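Putative peptidase (Parabacteroides merdae, PDB 4L8K) probably hydrolyses peptide bonds as a serine-type peptidase of family S41, a member of the ClpP/crotonase clan. Local coordinates at residues A[38-43]-A[61-66]; A[224-229]-A[276-281]; A[230-233]-A[237-240]. All blocks are in the same frame, centred on the assembly; numbering follows the deposited sequence.

Interaction 1: A[38-43]-A[61-66]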
ATOM      1  N   ASP A  38       2.335  32.338   3.211  1.00 40.57           N
ATOM      2  CA  ASP A  38       2.216  33.582   3.991  1.00 42.05           C
ATOM      3  C   ASP A  38       2.576  33.374   5.457  1.00 46.37           C
ATOM      4  O   ASP A  38       3.292  34.198   6.023  1.00 47.14           O
ATOM      5  CB  ASP A  38       0.806  34.186   3.876  1.00 44.47           C
ATOM      6  CG  ASP A  38       0.418  34.595   2.470  1.00 55.16           C
ATOM      7  OD1 ASP A  38       1.329  34.885   1.663  1.00 55.01           O
ATOM      8  OD2 ASP A  38      -0.798  34.630   2.179  1.00 64.21           O
ATOM      9  N   ARG A  39       2.115  32.260   6.055  1.00 41.33           N
ATOM     10  CA  ARG A  39       2.387  31.956   7.462  1.00 40.11           C
ATOM     11  C   ARG A  39       3.868  31.620   7.704  1.00 40.85           C
ATOM     12  O   ARG A  39       4.500  32.221   8.572  1.00 39.90           O
ATOM     13  CB  ARG A  39       1.499  30.809   7.946  1.00 40.05           C
ATOM     14  CG  ARG A  39       0.083  31.277   8.251  1.00 55.00           C
ATOM     15  CD  ARG A  39      -0.765  30.219   8.924  1.00 65.65           C
ATOM     16  NE  ARG A  39      -1.128  29.136   8.010  1.00 63.88           N
ATOM     17  CZ  ARG A  39      -0.822  27.856   8.195  1.00 71.49           C
ATOM     18  NH1 ARG A  39      -0.146  27.473   9.272  1.00 53.85           N
ATOM     19  NH2 ARG A  39      -1.202  26.947   7.315  1.00 62.57           N
ATOM     20  N   TYR A  40       4.421  30.677   6.922  1.00 35.61           N
ATOM     21  CA  TYR A  40       5.804  30.221   7.087  1.00 34.83           C
ATOM     22  C   TYR A  40       6.830  31.261   6.635  1.00 41.57           C
ATOM     23  O   TYR A  40       7.962  31.242   7.123  1.00 42.48           O
ATOM     24  CB  TYR A  40       6.016  28.866   6.393  1.00 34.05           C
ATOM     25  CG  TYR A  40       5.386  27.748   7.197  1.00 33.68           C
ATOM     26  CD1 TYR A  40       4.019  27.468   7.099  1.00 35.78           C
ATOM     27  CD2 TYR A  40       6.136  27.017   8.114  1.00 32.92           C
ATOM     28  CE1 TYR A  40       3.425  26.464   7.870  1.00 34.33           C
ATOM     29  CE2 TYR A  40       5.547  26.035   8.906  1.00 32.80           C
ATOM     30  CZ  TYR A  40       4.196  25.747   8.761  1.00 35.55           C
ATOM     31  OH  TYR A  40       3.622  24.757   9.513  1.00 34.79           O
ATOM     32  N   ASN A  41       6.424  32.196   5.768  1.00 39.17           N
ATOM     33  CA  ASN A  41       7.254  33.311   5.320  1.00 39.91           C
ATOM     34  C   ASN A  41       7.671  34.160   6.529  1.00 45.82           C
ATOM     35  O   ASN A  41       8.820  34.605   6.596  1.00 45.52           O
ATOM     36  CB  ASN A  41       6.487  34.162   4.303  1.00 36.35           C
ATOM     37  CG  ASN A  41       7.214  35.380   3.821  1.00 55.27           C
ATOM     38  OD1 ASN A  41       8.364  35.319   3.408  1.00 54.19           O
ATOM     39  ND2 ASN A  41       6.539  36.506   3.818  1.00 47.27           N
ATOM     40  N   LEU A  42       6.743  34.319   7.508  1.00 43.09           N
ATOM     41  CA  LEU A  42       6.944  35.101   8.735  1.00 44.21           C
ATOM     42  C   LEU A  42       7.727  34.332   9.783  1.00 45.81           C
ATOM     43  O   LEU A  42       8.276  34.943  10.707  1.00 45.33           O
ATOM     44  CB  LEU A  42       5.593  35.540   9.338  1.00 45.21           C
ATOM     45  CG  LEU A  42       4.650  36.370   8.445  1.00 51.44           C
ATOM     46  CD1 LEU A  42       3.249  36.409   9.024  1.00 52.07           C
ATOM     47  CD2 LEU A  42       5.174  37.775   8.228  1.00 53.77           C
ATOM     48  N   LEU A  43       7.786  33.004   9.651  1.00 40.38           N
ATOM     49  CA  LEU A  43       8.453  32.147  10.621  1.00 39.10           C
ATOM     50  C   LEU A  43       9.916  31.842  10.264  1.00 43.89           C
ATOM     51  O   LEU A  43      10.752  31.784  11.170  1.00 46.14           O
ATOM     52  CB  LEU A  43       7.664  30.831  10.810  1.00 37.68           C
ATOM     53  CG  LEU A  43       6.246  30.976  11.406  1.00 41.92           C
ATOM     54  CD1 LEU A  43       5.475  29.701  11.313  1.00 41.10           C
ATOM     55  CD2 LEU A  43       6.297  31.358  12.838  1.00 42.91           C
ATOM     56  N   LEU A  61       5.534  20.825   5.721  1.00 23.09           N
ATOM     57  CA  LEU A  61       5.111  19.671   4.920  1.00 22.96           C
ATOM     58  C   LEU A  61       3.969  18.935   5.608  1.00 26.00           C
ATOM     59  O   LEU A  61       3.050  18.499   4.930  1.00 25.77           O
ATOM     60  CB  LEU A  61       6.262  18.700   4.608  1.00 21.60           C
ATOM     61  CG  LEU A  61       7.461  19.265   3.826  1.00 25.60           C
ATOM     62  CD1 LEU A  61       8.447  18.156   3.537  1.00 23.78           C
ATOM     63  CD2 LEU A  61       7.037  19.918   2.494  1.00 23.98           C
ATOM     64  N   ALA A  62       3.972  18.888   6.950  1.00 22.95           N
ATOM     65  CA  ALA A  62       2.912  18.212   7.708  1.00 22.56           C
ATOM     66  C   ALA A  62       1.544  18.934   7.568  1.00 26.97           C
ATOM     67  O   ALA A  62       0.519  18.362   7.918  1.00 27.18           O
ATOM     68  CB  ALA A  62       3.308  18.069   9.164  1.00 21.84           C
ATOM     69  N   GLU A  63       1.524  20.147   6.999  1.00 25.25           N
ATOM     70  CA  GLU A  63       0.277  20.889   6.731  1.00 26.02           C
ATOM     71  C   GLU A  63      -0.640  20.124   5.761  1.00 29.70           C
ATOM     72  O   GLU A  63      -1.858  20.252   5.858  1.00 30.21           O
ATOM     73  CB  GLU A  63       0.562  22.294   6.175  1.00 28.42           C
ATOM     74  CG  GLU A  63       1.247  23.230   7.171  1.00 30.02           C
ATOM     75  CD  GLU A  63       0.365  23.930   8.190  1.00 39.78           C
ATOM     76  OE1 GLU A  63      -0.859  24.066   7.949  1.00 41.88           O
ATOM     77  OE2 GLU A  63       0.922  24.409   9.205  1.00 35.23           O
ATOM     78  N   VAL A  64      -0.064  19.321   4.846  1.00 26.44           N
ATOM     79  CA  VAL A  64      -0.854  18.528   3.899  1.00 25.47           C
ATOM     80  C   VAL A  64      -1.231  17.158   4.506  1.00 28.77           C
ATOM     81  O   VAL A  64      -1.871  16.381   3.821  1.00 28.38           O
ATOM     82  CB  VAL A  64      -0.237  18.376   2.474  1.00 28.49           C
ATOM     83  CG1 VAL A  64      -0.081  19.734   1.796  1.00 29.26           C
ATOM     84  CG2 VAL A  64       1.080  17.594   2.482  1.00 26.78           C
ATOM     85  N   LYS A  65      -0.851  16.863   5.775  1.00 25.98           N
ATOM     86  CA  LYS A  65      -1.223  15.630   6.498  1.00 24.71           C
ATOM     87  C   LYS A  65      -1.102  14.386   5.619  1.00 28.51           C
ATOM     88  O   LYS A  65      -2.076  13.647   5.421  1.00 27.69           O
ATOM     89  CB  LYS A  65      -2.661  15.765   7.042  1.00 27.19           C
ATOM     90  CG  LYS A  65      -2.805  16.912   8.035  1.00 31.64           C
ATOM     91  CD  LYS A  65      -4.259  17.101   8.404  1.00 38.47           C
ATOM     92  CE  LYS A  65      -4.503  18.294   9.300  1.00 51.25           C
ATOM     93  NZ  LYS A  65      -3.820  18.166  10.616  1.00 66.92           N
ATOM     94  N   ASP A  66       0.116  14.171   5.080  1.00 24.57           N
ATOM     95  CA  ASP A  66       0.395  13.109   4.134  1.00 22.52           C
ATOM     96  C   ASP A  66       1.507  12.168   4.648  1.00 25.43           C
ATOM     97  O   ASP A  66       2.671  12.580   4.787  1.00 23.56           O
ATOM     98  CB  ASP A  66       0.780  13.755   2.789  1.00 24.06           C
ATOM     99  CG  ASP A  66       1.065  12.788   1.672  1.00 30.07           C
ATOM    100  OD1 ASP A  66       0.930  11.564   1.894  1.00 29.67           O
ATOM    101  OD2 ASP A  66       1.416  13.248   0.575  1.00 33.42           O
TER

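Interaction 2: A[224-229]-A[276-281]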
ATOM      1  N   ALA A 224       3.473  -0.134  -3.554  1.00 20.05           N
ATOM      2  CA  ALA A 224       3.192  -1.187  -4.566  1.00 19.97           C
ATOM      3  C   ALA A 224       2.077  -2.160  -4.073  1.00 23.73           C
ATOM      4  O   ALA A 224       1.308  -2.664  -4.881  1.00 23.81           O
ATOM      5  CB  ALA A 224       4.461  -1.962  -4.919  1.00 20.23           C
ATOM      6  N   THR A 225       1.970  -2.374  -2.749  1.00 19.74           N
ATOM      7  CA  THR A 225       0.948  -3.230  -2.144  1.00 18.85           C
ATOM      8  C   THR A 225      -0.436  -2.625  -2.364  1.00 22.42           C
ATOM      9  O   THR A 225      -1.395  -3.375  -2.571  1.00 23.16           O
ATOM     10  CB  THR A 225       1.241  -3.436  -0.669  1.00 20.50           C
ATOM     11  OG1 THR A 225       2.611  -3.805  -0.557  1.00 21.12           O
ATOM     12  CG2 THR A 225       0.347  -4.500  -0.020  1.00 14.42           C
ATOM     13  N   ASN A 226      -0.534  -1.279  -2.336  1.00 17.29           N
ATOM     14  CA  ASN A 226      -1.796  -0.579  -2.576  1.00 17.81           C
ATOM     15  C   ASN A 226      -2.239  -0.829  -4.003  1.00 22.51           C
ATOM     16  O   ASN A 226      -3.406  -1.100  -4.226  1.00 22.62           O
ATOM     17  CB  ASN A 226      -1.669   0.935  -2.292  1.00 16.45           C
ATOM     18  CG  ASN A 226      -2.993   1.643  -2.226  1.00 30.70           C
ATOM     19  OD1 ASN A 226      -3.915   1.211  -1.539  1.00 26.99           O
ATOM     20  ND2 ASN A 226      -3.125   2.751  -2.937  1.00 17.78           N
ATOM     21  N   ASP A 227      -1.298  -0.788  -4.973  1.00 21.50           N
ATOM     22  CA  ASP A 227      -1.600  -1.037  -6.394  1.00 21.81           C
ATOM     23  C   ASP A 227      -1.986  -2.496  -6.624  1.00 25.26           C
ATOM     24  O   ASP A 227      -2.843  -2.760  -7.459  1.00 26.33           O
ATOM     25  CB  ASP A 227      -0.408  -0.657  -7.284  1.00 23.59           C
ATOM     26  CG  ASP A 227       0.088   0.764  -7.132  1.00 30.94           C
ATOM     27  OD1 ASP A 227      -0.700   1.634  -6.657  1.00 30.90           O
ATOM     28  OD2 ASP A 227       1.236   1.024  -7.517  1.00 34.26           O
ATOM     29  N   PHE A 228      -1.330  -3.432  -5.915  1.00 20.50           N
ATOM     30  CA  PHE A 228      -1.618  -4.870  -5.955  1.00 20.11           C
ATOM     31  C   PHE A 228      -3.076  -5.110  -5.460  1.00 22.67           C
ATOM     32  O   PHE A 228      -3.848  -5.818  -6.114  1.00 20.19           O
ATOM     33  CB  PHE A 228      -0.604  -5.660  -5.056  1.00 20.73           C
ATOM     34  CG  PHE A 228      -0.938  -7.124  -4.889  1.00 21.02           C
ATOM     35  CD1 PHE A 228      -0.685  -8.034  -5.914  1.00 22.89           C
ATOM     36  CD2 PHE A 228      -1.501  -7.598  -3.705  1.00 21.85           C
ATOM     37  CE1 PHE A 228      -0.990  -9.396  -5.762  1.00 23.24           C
ATOM     38  CE2 PHE A 228      -1.821  -8.953  -3.563  1.00 23.53           C
ATOM     39  CZ  PHE A 228      -1.553  -9.845  -4.588  1.00 21.48           C
ATOM     40  N   VAL A 229      -3.425  -4.523  -4.297  1.00 19.35           N
ATOM     41  CA  VAL A 229      -4.752  -4.636  -3.695  1.00 19.82           C
ATOM     42  C   VAL A 229      -5.798  -4.077  -4.684  1.00 23.40           C
ATOM     43  O   VAL A 229      -6.827  -4.711  -4.909  1.00 22.24           O
ATOM     44  CB  VAL A 229      -4.792  -3.942  -2.306  1.00 22.91           C
ATOM     45  CG1 VAL A 229      -6.231  -3.758  -1.811  1.00 22.45           C
ATOM     46  CG2 VAL A 229      -3.986  -4.759  -1.286  1.00 22.08           C
ATOM     47  N   GLN A 276     -11.352   6.984  -9.627  1.00 29.49           N
ATOM     48  CA  GLN A 276     -11.256   7.497  -8.254  1.00 28.85           C
ATOM     49  C   GLN A 276      -9.845   7.271  -7.709  1.00 30.64           C
ATOM     50  O   GLN A 276      -9.230   6.234  -7.976  1.00 27.43           O
ATOM     51  CB  GLN A 276     -12.318   6.865  -7.328  1.00 29.35           C
ATOM     52  CG  GLN A 276     -13.770   6.989  -7.845  1.00 36.21           C
ATOM     53  CD  GLN A 276     -14.259   8.412  -8.152  1.00 48.06           C
ATOM     54  OE1 GLN A 276     -13.936   9.411  -7.497  1.00 44.89           O
ATOM     55  NE2 GLN A 276     -14.942   8.539  -9.259  1.00 37.40           N
ATOM     56  N   HIS A 277      -9.337   8.261  -6.948  1.00 29.20           N
ATOM     57  CA  HIS A 277      -7.999   8.241  -6.353  1.00 28.10           C
ATOM     58  C   HIS A 277      -7.852   7.139  -5.302  1.00 29.41           C
ATOM     59  O   HIS A 277      -8.723   6.981  -4.451  1.00 27.77           O
ATOM     60  CB  HIS A 277      -7.683   9.611  -5.737  1.00 29.48           C
ATOM     61  CG  HIS A 277      -7.451  10.665  -6.758  1.00 33.56           C
ATOM     62  ND1 HIS A 277      -6.177  11.018  -7.138  1.00 35.37           N
ATOM     63  CD2 HIS A 277      -8.339  11.376  -7.485  1.00 35.73           C
ATOM     64  CE1 HIS A 277      -6.330  11.935  -8.074  1.00 35.34           C
ATOM     65  NE2 HIS A 277      -7.613  12.177  -8.321  1.00 35.92           N
ATOM     66  N   THR A 278      -6.749   6.369  -5.380  1.00 25.68           N
ATOM     67  CA  THR A 278      -6.424   5.273  -4.432  1.00 23.26           C
ATOM     68  C   THR A 278      -5.287   5.700  -3.473  1.00 26.58           C
ATOM     69  O   THR A 278      -4.904   4.936  -2.581  1.00 25.10           O
ATOM     70  CB  THR A 278      -6.014   3.994  -5.216  1.00 25.03           C
ATOM     71  OG1 THR A 278      -4.825   4.265  -5.968  1.00 26.09           O
ATOM     72  CG2 THR A 278      -7.124   3.477  -6.145  1.00 18.32           C
ATOM     73  N   GLU A 279      -4.749   6.929  -3.666  1.00 24.39           N
ATOM     74  CA  GLU A 279      -3.635   7.489  -2.901  1.00 23.60           C
ATOM     75  C   GLU A 279      -3.863   7.475  -1.396  1.00 24.66           C
ATOM     76  O   GLU A 279      -2.929   7.259  -0.642  1.00 23.29           O
ATOM     77  CB  GLU A 279      -3.363   8.946  -3.348  1.00 25.30           C
ATOM     78  CG  GLU A 279      -2.208   9.625  -2.609  1.00 23.90           C
ATOM     79  CD  GLU A 279      -0.805   9.089  -2.874  1.00 42.83           C
ATOM     80  OE1 GLU A 279      -0.596   8.399  -3.903  1.00 28.10           O
ATOM     81  OE2 GLU A 279       0.095   9.387  -2.051  1.00 40.42           O
ATOM     82  N   PHE A 280      -5.101   7.728  -0.975  1.00 22.56           N
ATOM     83  CA  PHE A 280      -5.465   7.889   0.417  1.00 22.52           C
ATOM     84  C   PHE A 280      -5.812   6.566   1.080  1.00 28.30           C
ATOM     85  O   PHE A 280      -6.086   6.530   2.281  1.00 28.33           O
ATOM     86  CB  PHE A 280      -6.608   8.916   0.507  1.00 24.85           C
ATOM     87  CG  PHE A 280      -6.309  10.108  -0.372  1.00 26.97           C
ATOM     88  CD1 PHE A 280      -5.269  10.994  -0.050  1.00 29.76           C
ATOM     89  CD2 PHE A 280      -7.052  10.340  -1.533  1.00 29.96           C
ATOM     90  CE1 PHE A 280      -4.983  12.096  -0.870  1.00 31.28           C
ATOM     91  CE2 PHE A 280      -6.757  11.433  -2.368  1.00 33.67           C
ATOM     92  CZ  PHE A 280      -5.717  12.297  -2.033  1.00 32.13           C
ATOM     93  N   GLY A 281      -5.685   5.490   0.305  1.00 25.91           N
ATOM     94  CA  GLY A 281      -5.963   4.134   0.734  1.00 24.71           C
ATOM     95  C   GLY A 281      -7.224   3.583   0.092  1.00 27.59           C
ATOM     96  O   GLY A 281      -8.060   4.348  -0.403  1.00 26.47           O
TER

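Interaction 3: A[230-233]-A[237-240]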
ATOM      1  N   ASN A 230      -5.490  -2.935  -5.312  1.00 20.36           N
ATOM      2  CA  ASN A 230      -6.354  -2.295  -6.286  1.00 21.18           C
ATOM      3  C   ASN A 230      -6.730  -3.252  -7.440  1.00 25.93           C
ATOM      4  O   ASN A 230      -7.881  -3.255  -7.872  1.00 25.61           O
ATOM      5  CB  ASN A 230      -5.693  -1.052  -6.844  1.00 22.58           C
ATOM      6  CG  ASN A 230      -6.534  -0.290  -7.855  1.00 41.04           C
ATOM      7  OD1 ASN A 230      -7.733  -0.081  -7.695  1.00 31.22           O
ATOM      8  ND2 ASN A 230      -5.921   0.124  -8.929  1.00 41.73           N
ATOM      9  N   VAL A 231      -5.765  -4.035  -7.937  1.00 21.74           N
ATOM     10  CA  VAL A 231      -6.011  -4.968  -9.035  1.00 22.54           C
ATOM     11  C   VAL A 231      -6.809  -6.172  -8.520  1.00 22.91           C
ATOM     12  O   VAL A 231      -7.770  -6.589  -9.166  1.00 23.40           O
ATOM     13  CB  VAL A 231      -4.681  -5.405  -9.729  1.00 28.15           C
ATOM     14  CG1 VAL A 231      -4.940  -6.420 -10.853  1.00 29.03           C
ATOM     15  CG2 VAL A 231      -3.917  -4.194 -10.262  1.00 28.25           C
HETATM   16  N   MSE A 232      -6.424  -6.712  -7.354  1.00 16.99           N
HETATM   17  CA  MSE A 232      -7.031  -7.911  -6.786  1.00 15.02           C
HETATM   18  C   MSE A 232      -8.520  -7.722  -6.495  1.00 20.22           C
HETATM   19  O   MSE A 232      -9.289  -8.624  -6.827  1.00 20.18           O
HETATM   20  CB  MSE A 232      -6.273  -8.376  -5.528  1.00 14.76           C
HETATM   21  CG  MSE A 232      -4.846  -8.859  -5.847  1.00 17.96           C
HETATM   22 SE   MSE A 232      -4.757 -10.525  -6.871  0.75 21.11          SE
HETATM   23  CE  MSE A 232      -5.295 -11.695  -5.498  1.00 15.65           C
ATOM     24  N   ARG A 233      -8.940  -6.540  -5.978  1.00 16.12           N
ATOM     25  CA  ARG A 233     -10.350  -6.285  -5.663  1.00 17.13           C
ATOM     26  C   ARG A 233     -11.236  -6.157  -6.904  1.00 24.46           C
ATOM     27  O   ARG A 233     -12.462  -6.063  -6.753  1.00 25.84           O
ATOM     28  CB  ARG A 233     -10.538  -5.059  -4.736  1.00 21.57           C
ATOM     29  CG  ARG A 233      -9.855  -3.767  -5.160  1.00 28.46           C
ATOM     30  CD  ARG A 233     -10.601  -3.009  -6.223  1.00 30.45           C
ATOM     31  NE  ARG A 233     -10.044  -1.663  -6.366  1.00 32.39           N
ATOM     32  CZ  ARG A 233     -10.516  -0.608  -5.725  1.00 34.90           C
ATOM     33  NH1 ARG A 233     -11.560  -0.729  -4.920  1.00 21.48           N
ATOM     34  NH2 ARG A 233      -9.956   0.582  -5.895  1.00 33.70           N
ATOM     35  N   GLN A 237     -13.421 -13.636  -7.849  1.00 18.61           N
ATOM     36  CA  GLN A 237     -13.179 -14.616  -6.789  1.00 18.59           C
ATOM     37  C   GLN A 237     -12.511 -13.987  -5.563  1.00 22.48           C
ATOM     38  O   GLN A 237     -12.344 -14.682  -4.557  1.00 22.82           O
ATOM     39  CB  GLN A 237     -12.337 -15.810  -7.300  1.00 19.84           C
ATOM     40  CG  GLN A 237     -10.829 -15.532  -7.445  1.00 25.85           C
ATOM     41  CD  GLN A 237     -10.413 -14.923  -8.757  1.00 29.28           C
ATOM     42  OE1 GLN A 237     -11.126 -14.108  -9.377  1.00 22.31           O
ATOM     43  NE2 GLN A 237      -9.225 -15.307  -9.196  1.00 20.83           N
ATOM     44  N   VAL A 238     -12.177 -12.692  -5.618  1.00 18.36           N
ATOM     45  CA  VAL A 238     -11.428 -12.048  -4.535  1.00 18.32           C
ATOM     46  C   VAL A 238     -12.311 -11.217  -3.587  1.00 24.49           C
ATOM     47  O   VAL A 238     -13.116 -10.393  -4.030  1.00 26.43           O
ATOM     48  CB  VAL A 238     -10.252 -11.167  -5.085  1.00 20.66           C
ATOM     49  CG1 VAL A 238      -9.539 -10.401  -3.970  1.00 20.21           C
ATOM     50  CG2 VAL A 238      -9.250 -11.987  -5.899  1.00 19.44           C
ATOM     51  N   THR A 239     -12.088 -11.412  -2.276  1.00 19.88           N
ATOM     52  CA  THR A 239     -12.631 -10.587  -1.202  1.00 20.15           C
ATOM     53  C   THR A 239     -11.428  -9.985  -0.469  1.00 21.72           C
ATOM     54  O   THR A 239     -10.487 -10.711  -0.152  1.00 20.53           O
ATOM     55  CB  THR A 239     -13.548 -11.366  -0.255  1.00 24.28           C
ATOM     56  OG1 THR A 239     -14.557 -12.018  -1.012  1.00 27.63           O
ATOM     57  CG2 THR A 239     -14.185 -10.467   0.805  1.00 21.11           C
ATOM     58  N   VAL A 240     -11.439  -8.674  -0.244  1.00 16.74           N
ATOM     59  CA  VAL A 240     -10.411  -7.981   0.517  1.00 14.77           C
ATOM     60  C   VAL A 240     -10.954  -7.809   1.938  1.00 20.70           C
ATOM     61  O   VAL A 240     -12.082  -7.356   2.135  1.00 20.56           O
ATOM     62  CB  VAL A 240      -9.954  -6.632  -0.118  1.00 17.25           C
ATOM     63  CG1 VAL A 240      -8.870  -5.961   0.748  1.00 16.00           C
ATOM     64  CG2 VAL A 240      -9.439  -6.851  -1.544  1.00 16.11           C
TER

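Interaction 1: A[38-43]-A[61-66]
Arg39 and Tyr40, neighbours on helix 33-43, converge on the carboxylate of Glu63; a salt bridge from Arg39 and a hydrogen bond from Tyr40 join that helix to the loop after helix 50-61 in the helical N-terminal region, whose sequence matches the Tricorn protease C1 domain. The guanidinium grips end-on, with one nitrogen for each oxygen. Arg39 NH2 lies 3.0 Å from Glu63 OE1 and Arg39 NH1 3.2 Å from Glu63 OE2, the former bond nearly straight (168°). The fork is nevertheless not coplanar: both oxygens lie close to the guanidinium plane, but the carboxylate is turned 61° from it, and the nitrogens approach from above the carboxylate. The Glu63 chain bends at chi2 (-82°) to present this group. Tyr40 OH donates to Glu63 OE2 at 2.7 Å, using the anti lone pair, so that OE2 accepts two bonds and OE1 one. Three donors thus hold the carboxylate against rotation, and the adjacent guanidinium would favour its ionised form. In the second shell, the Tyr40 side chain touches Phe12 of helix 8-22 and Ile56 and Met60 of helix 50-61, while Glu63 rests on Val31 and Val36. Leu43 CD1 lies over one face of the Tyr40 ring, 4.2 Å above its plane and offset toward the rim.

Interaction 2: A[224-229]-A[276-281]
Asn226 and Gly281 bring the two backbones nearest, 7.1 Å between their CA atoms, where helix 224-232 faces a type I beta turn running from Thr278 to Gly281. The turn is closed by its own backbone bond, Gly281 N to Thr278 O at 3.0 Å, and the same carbonyl oxygen takes the one hydrogen bond that joins the segments. Asn226 ND2 reaches Thr278 O at 2.8 Å, with an N-H...O angle of 148°. The donor stands 53° above the carbonyl plane, and Gly281 N arrives from the opposite face, which lets two N-H groups share one acceptor without meeting. Because CG of Asn226 is anti to the backbone N (chi1 -167°), the amide extends across the gap from the helix to the turn. Its rotation is fixed by more than this contact: Asn226 OD1 accepts a hydrogen bond from the hydroxyl of Thr245, and ND2 has a second acceptor in Gly248 O. The buried amide is therefore used at both ends, and it links helix, turn and the 245-248 region of this S41 peptidase domain. Thr278 is anchored separately, since its OG1 bonds to Val270 O; Thr278 OG1 lies 3.8 Å from Asn226 ND2, too far for a hydrogen bond. At the far end of the turn, Gly281 has a positive phi, a conformation that glycine readily adopts; Gly281 CA packs 4.2 Å from Asn226 OD1.

Interaction 3: A[230-233]-A[237-240]
Val238 meets the last turn of helix 224-232 at the backbone of Met232, a selenomethionine, and these two residues bury the most surface in the contact. The segments belong to a beta-alpha-beta crossover in which strand 213-217, helix 224-232 and strand 238-242 follow one another, and only a short connection separates the helix from its returning strand. Val238 points its side chain at the helix and straddles the carbonyl oxygen of Met232: that oxygen lies 3.2 Å from Val238 CB, 3.4 Å from Val238 CG1 and 3.5 Å from Val238 CG2. The branch placed beside the backbone N, CG2, also touches the methyl end of Met232, with Met232 CE to Val238 CG2 at 4.0 Å. Met232 folds back to make this contact, since its chain bends at chi2 (-69°) and again at chi3 (-72°), and the two side chains cross at about a right angle. Val215 of strand 213-217 and Phe172 also pack against Met232. Arg233 contributes mainly the base of its side chain: Arg233 CB sits 3.8 Å from Val240 CG2, on the same side of the strand as Val238. The polar end of Arg233 turns back along the helix, where NE and NH2 grip Asn230 OD1 side-on, at 3.1 Å from Arg233 NE and 2.9 Å from Arg233 NH2 to that oxygen. Both nitrogens have the acceptor almost in the guanidinium plane. The side chains thus meet through methyl and methylene groups, with the Met232 carbonyl oxygen as the polar exception, and the arginine's charge is directed toward Asn230 and, by a long, weak ion pair, Asp272.

Overall arrangement
Interactions 2 and 3 use successive turns of helix 224-232, with centres 12 Å apart, and interaction 3 is nested in the loop closed by interaction 2. They touch directly: Thr278 CG2 packs 3.9 Å from Asn230 OD1, and Val229 CG1 lies 4.3 Å from Val240 CG1. The turn at 278-281 and the strand at 238-240 thus both pack against this helix; in S41 peptidases the nucleophilic serine commonly lies near the start of the equivalent helix. Interaction 1 belongs to the N-terminal helical part, its centre 26 Å from that of interaction 2 and 38 Å from that of interaction 3, with nearest atoms about 5 Å and 17 Å apart respectively.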